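Local coordinates for kojibiose phosphorylase (Gut metagenome, PDB 6W0P), which is a carbohydrate-active enzyme of glycoside hydrolase family 65, joining an N-terminal beta-sandwich domain to a helical catalytic domain, at residues N61-Y66 against I86-F91. Numbering follows the deposited sequence.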
ATOM      1  N   ASN A  61      19.730  11.415 -20.719  1.00 32.80           N
ATOM      2  CA  ASN A  61      18.518  10.610 -21.010  1.00 33.07           C
ATOM      3  C   ASN A  61      18.940   9.136 -21.009  1.00 34.14           C
ATOM      4  O   ASN A  61      19.802   8.782 -21.843  1.00 35.36           O
ATOM      5  CB  ASN A  61      17.896  11.083 -22.322  1.00 32.94           C
ATOM      6  CG  ASN A  61      16.406  10.844 -22.437  1.00 32.68           C
ATOM      7  OD1 ASN A  61      15.932   9.727 -22.219  1.00 32.75           O
ATOM      8  ND2 ASN A  61      15.673  11.883 -22.808  1.00 31.78           N
ATOM      9  N   GLY A  62      18.411   8.324 -20.089  1.00 33.91           N
ATOM     10  CA  GLY A  62      18.634   6.860 -20.067  1.00 34.67           C
ATOM     11  C   GLY A  62      19.784   6.449 -19.154  1.00 35.17           C
ATOM     12  O   GLY A  62      20.101   5.255 -19.090  1.00 35.48           O
ATOM     13  N   ILE A  63      20.415   7.406 -18.476  1.00 35.59           N
ATOM     14  CA  ILE A  63      21.456   7.133 -17.452  1.00 35.55           C
ATOM     15  C   ILE A  63      20.753   7.132 -16.097  1.00 34.88           C
ATOM     16  O   ILE A  63      20.258   8.182 -15.691  1.00 35.05           O
ATOM     17  CB  ILE A  63      22.601   8.151 -17.519  1.00 35.51           C
ATOM     18  CG1 ILE A  63      23.471   7.926 -18.758  1.00 36.44           C
ATOM     19  CG2 ILE A  63      23.410   8.113 -16.239  1.00 35.83           C
ATOM     20  CD1 ILE A  63      24.111   6.543 -18.864  1.00 36.58           C
ATOM     21  N   TYR A  64      20.671   5.963 -15.475  1.00 34.85           N
ATOM     22  CA  TYR A  64      19.705   5.671 -14.398  1.00 35.55           C
ATOM     23  C   TYR A  64      20.334   4.668 -13.439  1.00 38.04           C
ATOM     24  O   TYR A  64      21.315   3.971 -13.829  1.00 39.51           O
ATOM     25  CB  TYR A  64      18.412   5.131 -15.005  1.00 35.24           C
ATOM     26  CG  TYR A  64      18.448   3.669 -15.358  1.00 35.10           C
ATOM     27  CD1 TYR A  64      18.959   3.229 -16.566  1.00 35.55           C
ATOM     28  CD2 TYR A  64      17.975   2.719 -14.468  1.00 35.27           C
ATOM     29  CE1 TYR A  64      19.012   1.879 -16.873  1.00 35.60           C
ATOM     30  CE2 TYR A  64      18.011   1.370 -14.762  1.00 35.00           C
ATOM     31  CZ  TYR A  64      18.538   0.945 -15.965  1.00 35.27           C
ATOM     32  OH  TYR A  64      18.555  -0.392 -16.245  1.00 35.30           O
ATOM     33  N   GLU A  65      19.796   4.624 -12.223  1.00 38.47           N
ATOM     34  CA  GLU A  65      20.140   3.622 -11.191  1.00 39.31           C
ATOM     35  C   GLU A  65      18.852   3.106 -10.548  1.00 38.07           C
ATOM     36  O   GLU A  65      17.797   3.777 -10.669  1.00 36.77           O
ATOM     37  CB  GLU A  65      21.050   4.210 -10.106  1.00 40.44           C
ATOM     38  CG  GLU A  65      22.481   3.727 -10.202  1.00 42.24           C
ATOM     39  CD  GLU A  65      22.636   2.227 -10.360  1.00 42.71           C
ATOM     40  OE1 GLU A  65      23.461   1.816 -11.189  1.00 43.93           O
ATOM     41  OE2 GLU A  65      21.920   1.482  -9.667  1.00 45.46           O
ATOM     42  N   TYR A  66      18.985   1.992  -9.826  1.00 37.30           N
ATOM     43  CA  TYR A  66      17.929   1.406  -8.974  1.00 36.70           C
ATOM     44  C   TYR A  66      18.018   1.985  -7.560  1.00 36.90           C
ATOM     45  O   TYR A  66      19.075   2.524  -7.152  1.00 36.29           O
ATOM     46  CB  TYR A  66      18.064  -0.110  -8.996  1.00 36.73           C
ATOM     47  CG  TYR A  66      17.624  -0.765 -10.276  1.00 36.19           C
ATOM     48  CD1 TYR A  66      16.277  -0.994 -10.530  1.00 36.23           C
ATOM     49  CD2 TYR A  66      18.542  -1.192 -11.218  1.00 36.09           C
ATOM     50  CE1 TYR A  66      15.853  -1.618 -11.694  1.00 36.30           C
ATOM     51  CE2 TYR A  66      18.136  -1.830 -12.381  1.00 36.41           C
ATOM     52  CZ  TYR A  66      16.788  -2.039 -12.624  1.00 36.73           C
ATOM     53  OH  TYR A  66      16.371  -2.660 -13.767  1.00 37.43           O
ATOM     54  N   ILE A  86      19.663   9.754 -12.951  1.00 33.58           N
ATOM     55  CA  ILE A  86      20.549  10.152 -11.814  1.00 33.33           C
ATOM     56  C   ILE A  86      21.279  11.461 -12.146  1.00 32.59           C
ATOM     57  O   ILE A  86      21.706  11.681 -13.297  1.00 31.47           O
ATOM     58  CB  ILE A  86      21.514   9.018 -11.421  1.00 33.91           C
ATOM     59  CG1 ILE A  86      22.271   8.469 -12.632  1.00 34.79           C
ATOM     60  CG2 ILE A  86      20.768   7.923 -10.679  1.00 34.11           C
ATOM     61  CD1 ILE A  86      23.382   7.505 -12.290  1.00 35.65           C
ATOM     62  N   ASN A  87      21.375  12.326 -11.146  1.00 32.23           N
ATOM     63  CA  ASN A  87      22.280  13.493 -11.181  1.00 32.04           C
ATOM     64  C   ASN A  87      23.645  12.944 -11.592  1.00 32.81           C
ATOM     65  O   ASN A  87      24.086  11.882 -11.031  1.00 31.90           O
ATOM     66  CB  ASN A  87      22.286  14.216  -9.837  1.00 31.88           C
ATOM     67  CG  ASN A  87      22.889  15.600  -9.911  1.00 31.93           C
ATOM     68  OD1 ASN A  87      23.192  16.086 -11.008  1.00 31.08           O
ATOM     69  ND2 ASN A  87      23.130  16.191  -8.739  1.00 31.55           N
ATOM     70  N   SER A  88      24.256  13.592 -12.580  1.00 32.90           N
ATOM     71  CA  SER A  88      25.524  13.156 -13.211  1.00 33.49           C
ATOM     72  C   SER A  88      26.526  14.302 -13.162  1.00 33.51           C
ATOM     73  O   SER A  88      26.254  15.333 -12.519  1.00 32.78           O
ATOM     74  CB  SER A  88      25.280  12.690 -14.622  1.00 33.85           C
ATOM     75  OG  SER A  88      24.250  11.726 -14.645  1.00 34.38           O
ATOM     76  N   VAL A  89      27.640  14.131 -13.856  1.00 34.16           N
ATOM     77  CA  VAL A  89      28.807  15.040 -13.732  1.00 35.10           C
ATOM     78  C   VAL A  89      28.330  16.491 -13.845  1.00 34.40           C
ATOM     79  O   VAL A  89      27.730  16.865 -14.864  1.00 34.31           O
ATOM     80  CB  VAL A  89      29.901  14.666 -14.747  1.00 36.49           C
ATOM     81  CG1 VAL A  89      29.395  14.659 -16.190  1.00 36.55           C
ATOM     82  CG2 VAL A  89      31.132  15.549 -14.590  1.00 37.32           C
ATOM     83  N   ASN A  90      28.595  17.285 -12.810  1.00 34.43           N
ATOM     84  CA  ASN A  90      28.458  18.766 -12.868  1.00 34.21           C
ATOM     85  C   ASN A  90      29.664  19.331 -13.640  1.00 33.97           C
ATOM     86  O   ASN A  90      30.766  19.329 -13.061  1.00 34.41           O
ATOM     87  CB  ASN A  90      28.364  19.357 -11.457  1.00 34.13           C
ATOM     88  CG  ASN A  90      28.259  20.868 -11.463  1.00 33.43           C
ATOM     89  OD1 ASN A  90      28.410  21.498 -12.509  1.00 32.38           O
ATOM     90  ND2 ASN A  90      27.975  21.447 -10.303  1.00 33.70           N
ATOM     91  N   PHE A  91      29.487  19.727 -14.907  1.00 33.32           N
ATOM     92  CA  PHE A  91      30.598  20.144 -15.813  1.00 32.96           C
ATOM     93  C   PHE A  91      30.596  21.663 -15.996  1.00 32.73           C
ATOM     94  O   PHE A  91      31.359  22.157 -16.822  1.00 32.64           O
ATOM     95  CB  PHE A  91      30.522  19.412 -17.152  1.00 32.92           C
ATOM     96  CG  PHE A  91      29.195  19.477 -17.865  1.00 32.94           C
ATOM     97  CD1 PHE A  91      28.763  20.651 -18.469  1.00 32.44           C
ATOM     98  CD2 PHE A  91      28.392  18.348 -17.962  1.00 33.18           C
ATOM     99  CE1 PHE A  91      27.540  20.703 -19.114  1.00 32.38           C
ATOM    100  CE2 PHE A  91      27.180  18.397 -18.628  1.00 32.45           C
ATOM    101  CZ  PHE A  91      26.758  19.569 -19.208  1.00 32.49           C
TER
HETATM  102  O   HOH W   1      21.140  11.094 -15.812  1.00 33.69           O
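Ile63 and Ile86 meet through backbone and side chain alike at the end of the antiparallel pairing of 64-66 with 83-85, just before the first strand and just after the second. The polar part rests on Ile86 N, which donates to Ile63 O (3.2 Å, N-H...O angle 159°), the one direct hydrogen bond between 61-66 and 86-91. Water 1 lies beside this bond, within hydrogen-bonding distance of both Ile63 O (3.0 Å) and Ile86 O (2.6 Å); it can donate to either, though it has more acceptors in reach than protons. Ile86 O also receives the hydroxyl of Ser88, whose OG stands 41° out of the carbonyl plane at 2.9 Å from that oxygen, a local side-chain-to-backbone bond within an extended run of chain. In the apolar part, the Ile86 side chain points toward 63-65, crosses that of Ile63 obliquely and touches with both branches. Ile86 CG1, set between the backbone N and carbonyl carbon (chi1 51°), comes 3.8 Å from Ile63 CG2, while Ile86 CG2 rests 3.8 Å from Glu65 CB. Ile63 CG2 also approaches Ser88 OG, and Trp186 of the strand 186-194 packs against Ile63, Ile86 and Ser88. Beyond CB, the Glu65 chain turns away from Ile86. Glu65 OE2 accepts Tyr66 N from above the carboxylate plane (3.0 Å), and its OE1 takes the backbone N-H groups of Thr206 and Thr207, fixing the carboxylate at both oxygens. The contact thus extends that small pairing by one direct bond, with a water near both carbonyls, into the loop that leads to strand 94-98. Its chemistry implies a buried seam in which a water and a serine hydroxyl lie at backbone carbonyls, while isoleucine branches and Trp186 supply the apolar packing around them.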